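Local coordinates for uncharacterized protein (Peptoclostridium difficile 630, PDB 4YCS), which is of unknown function but, as a fragment of a putative lipoprotein related to PnrA-like ABC-transporter substrate-binding proteins, may belong to a ligand-uptake receptor, at residues A[68-73]-A[91-96]. Numbering follows the deposited sequence.
Sequences LIIAVG and QFAIID
Ile69 and Ala71 each use both their N-H and their C=O toward strand 91-95, which runs parallel to strand 68-72 at an axis separation of 4.7 Å. Gln91 O accepts the N-H of Ile69, and Ala93 N gives to Ile69 O over 2.9 Å. Next along, Ala71 N meets Ala93 O in a nearly straight bond (N-H...O 173°), and Ile95 N closes on Ala71 O. Just past the strand, Gly73 N reaches Ile95 O at 3.0 Å, more bent at 136°; at the positive phi of Gly73 a side chain would press against the preceding carbonyl. Ile69 O and Ala71 O each receive in addition a CA-H...O contact, from Phe92 and Ile94, the former with CA and O 3.2 Å apart.

Side-chain packing follows on both faces. On one, Ile95 CD1 touches both Val72 CG2 and Ile70 CG2, 3.8 Å from each; CG1 of Ile95, anti to the carbonyl carbon (chi1 -63°), carries it there. Leu68 CD1 leans forward and over toward strand 91-95, to a van der Waals contact 3.6 Å from Gln91 O, and also nears Ala93 CB. Helix 118-127 covers this face through Met127, Ile123 and Leu119, while Val72 packs on helix 22-38. On the other face Ile69 and Phe92 run alongside each other, Ile69 CB being 3.9 Å from ring atom CD1, and both reach Cys62 of helix 54-62.

With backbone hydrogen bonds from Ile70 to Ser11 and Ile13 and between Phe92 and Asn105, strand 68-72 is the central strand of a five-stranded parallel sheet and 91-95 its inner neighbour, joined by helix 77-84 as a beta-alpha-beta unit in a Rossmann-like half consistent with a periplasmic-binding-protein lobe. Backbone bonding between two apolar layers thus satisfies the buried N-H and C=O of Ile69 and Ala71.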
ATOM      1  N   LEU A  68       1.078  -1.425  -8.333  1.00 25.43           N
ATOM      2  CA  LEU A  68       1.319  -0.736  -7.055  1.00 24.06           C
ATOM      3  C   LEU A  68       0.913  -1.610  -5.912  1.00 23.36           C
ATOM      4  O   LEU A  68      -0.149  -2.235  -5.942  1.00 23.82           O
ATOM      5  CB  LEU A  68       0.526   0.591  -7.017  1.00 26.01           C
ATOM      6  CG  LEU A  68       0.616   1.450  -5.760  1.00 28.42           C
ATOM      7  CD1 LEU A  68       2.030   1.940  -5.527  1.00 28.68           C
ATOM      8  CD2 LEU A  68      -0.338   2.653  -5.822  1.00 30.89           C
ATOM      9  N   ILE A  69       1.744  -1.640  -4.893  1.00 21.70           N
ATOM     10  CA  ILE A  69       1.506  -2.385  -3.664  1.00 22.96           C
ATOM     11  C   ILE A  69       1.456  -1.370  -2.523  1.00 24.44           C
ATOM     12  O   ILE A  69       2.431  -0.609  -2.300  1.00 27.03           O
ATOM     13  CB  ILE A  69       2.600  -3.419  -3.388  1.00 22.37           C
ATOM     14  CG1 ILE A  69       2.603  -4.464  -4.492  1.00 22.89           C
ATOM     15  CG2 ILE A  69       2.378  -4.123  -2.028  1.00 25.84           C
ATOM     16  CD1 ILE A  69       3.860  -5.290  -4.593  1.00 22.41           C
ATOM     17  N   ILE A  70       0.322  -1.298  -1.853  1.00 24.33           N
ATOM     18  CA  ILE A  70       0.092  -0.325  -0.775  1.00 24.88           C
ATOM     19  C   ILE A  70       0.038  -1.028   0.601  1.00 26.39           C
ATOM     20  O   ILE A  70      -0.794  -1.888   0.841  1.00 26.77           O
ATOM     21  CB  ILE A  70      -1.200   0.444  -0.961  1.00 24.61           C
ATOM     22  CG1 ILE A  70      -1.283   1.036  -2.379  1.00 26.23           C
ATOM     23  CG2 ILE A  70      -1.252   1.540   0.127  1.00 27.00           C
ATOM     24  CD1 ILE A  70      -2.564   1.748  -2.729  1.00 26.84           C
ATOM     25  N   ALA A  71       0.945  -0.648   1.487  1.00 27.74           N
ATOM     26  CA  ALA A  71       1.018  -1.162   2.844  1.00 29.84           C
ATOM     27  C   ALA A  71       0.409  -0.107   3.805  1.00 33.80           C
ATOM     28  O   ALA A  71       0.787   1.057   3.776  1.00 33.80           O
ATOM     29  CB  ALA A  71       2.449  -1.409   3.216  1.00 30.52           C
ATOM     30  N   VAL A  72      -0.543  -0.533   4.631  1.00 35.37           N
ATOM     31  CA  VAL A  72      -1.247   0.366   5.528  1.00 35.82           C
ATOM     32  C   VAL A  72      -0.804   0.186   6.990  1.00 39.15           C
ATOM     33  O   VAL A  72      -1.211  -0.753   7.686  1.00 43.82           O
ATOM     34  CB  VAL A  72      -2.742   0.134   5.424  1.00 35.39           C
ATOM     35  CG1 VAL A  72      -3.503   1.162   6.256  1.00 35.79           C
ATOM     36  CG2 VAL A  72      -3.167   0.200   3.959  1.00 34.92           C
ATOM     37  N   GLY A  73       0.030   1.112   7.457  1.00 45.31           N
ATOM     38  CA  GLY A  73       0.438   1.122   8.878  1.00 44.34           C
ATOM     39  C   GLY A  73       1.941   1.131   9.057  1.00 45.57           C
ATOM     40  O   GLY A  73       2.662   0.590   8.243  1.00 41.73           O
ATOM     41  N   GLN A  91       6.709  -0.569  -7.670  1.00 30.05           N
ATOM     42  CA  GLN A  91       6.261   0.630  -6.977  1.00 32.07           C
ATOM     43  C   GLN A  91       5.501   0.248  -5.757  1.00 30.53           C
ATOM     44  O   GLN A  91       4.576  -0.558  -5.810  1.00 26.76           O
ATOM     45  CB  GLN A  91       5.372   1.534  -7.876  1.00 37.43           C
ATOM     46  CG  GLN A  91       6.076   2.061  -9.110  1.00 41.11           C
ATOM     47  CD  GLN A  91       7.308   2.867  -8.737  1.00 52.02           C
ATOM     48  OE1 GLN A  91       7.223   3.819  -7.942  1.00 55.28           O
ATOM     49  NE2 GLN A  91       8.471   2.480  -9.290  1.00 58.25           N
ATOM     50  N   PHE A  92       5.856   0.894  -4.650  1.00 30.08           N
ATOM     51  CA  PHE A  92       5.184   0.703  -3.391  1.00 30.30           C
ATOM     52  C   PHE A  92       4.736   2.036  -2.762  1.00 32.82           C
ATOM     53  O   PHE A  92       5.263   3.098  -3.091  1.00 33.25           O
ATOM     54  CB  PHE A  92       6.108   0.106  -2.404  1.00 29.66           C
ATOM     55  CG  PHE A  92       6.750  -1.167  -2.803  1.00 28.73           C
ATOM     56  CD1 PHE A  92       6.199  -2.379  -2.395  1.00 27.80           C
ATOM     57  CD2 PHE A  92       7.980  -1.175  -3.440  1.00 29.08           C
ATOM     58  CE1 PHE A  92       6.845  -3.561  -2.660  1.00 27.10           C
ATOM     59  CE2 PHE A  92       8.633  -2.380  -3.693  1.00 29.62           C
ATOM     60  CZ  PHE A  92       8.049  -3.570  -3.296  1.00 28.16           C
ATOM     61  N   ALA A  93       3.761   1.941  -1.859  1.00 31.32           N
ATOM     62  CA  ALA A  93       3.279   3.074  -1.054  1.00 33.13           C
ATOM     63  C   ALA A  93       3.094   2.589   0.362  1.00 34.21           C
ATOM     64  O   ALA A  93       2.735   1.432   0.569  1.00 34.01           O
ATOM     65  CB  ALA A  93       1.986   3.652  -1.587  1.00 32.94           C
ATOM     66  N   ILE A  94       3.389   3.448   1.343  1.00 34.86           N
ATOM     67  CA  ILE A  94       3.121   3.127   2.712  1.00 35.59           C
ATOM     68  C   ILE A  94       2.314   4.254   3.351  1.00 37.56           C
ATOM     69  O   ILE A  94       2.617   5.435   3.115  1.00 39.83           O
ATOM     70  CB  ILE A  94       4.395   2.803   3.480  1.00 39.14           C
ATOM     71  CG1 ILE A  94       4.028   2.255   4.855  1.00 39.69           C
ATOM     72  CG2 ILE A  94       5.368   4.005   3.503  1.00 40.65           C
ATOM     73  CD1 ILE A  94       5.212   1.660   5.616  1.00 43.07           C
ATOM     74  N   ILE A  95       1.256   3.878   4.075  1.00 34.99           N
ATOM     75  CA  ILE A  95       0.388   4.824   4.757  1.00 37.94           C
ATOM     76  C   ILE A  95       0.754   4.939   6.258  1.00 40.79           C
ATOM     77  O   ILE A  95       0.826   3.943   6.972  1.00 37.35           O
ATOM     78  CB  ILE A  95      -1.056   4.454   4.593  1.00 40.45           C
ATOM     79  CG1 ILE A  95      -1.433   4.514   3.106  1.00 42.71           C
ATOM     80  CG2 ILE A  95      -1.956   5.401   5.402  1.00 44.56           C
ATOM     81  CD1 ILE A  95      -2.707   3.778   2.813  1.00 47.18           C
ATOM     82  N   ASP A  96       0.992   6.185   6.694  1.00 46.67           N
ATOM     83  CA  ASP A  96       1.251   6.550   8.105  1.00 45.19           C
ATOM     84  C   ASP A  96       2.687   6.282   8.525  1.00 48.07           C
ATOM     85  O   ASP A  96       2.955   5.878   9.649  1.00 51.35           O
ATOM     86  CB  ASP A  96       0.251   5.839   9.039  1.00 50.24           C
ATOM     87  CG  ASP A  96       0.186   6.475  10.466  1.00 57.13           C
ATOM     88  OD1 ASP A  96       0.347   7.722  10.598  1.00 56.81           O
ATOM     89  OD2 ASP A  96      -0.044   5.701  11.428  1.00 51.72           O
TER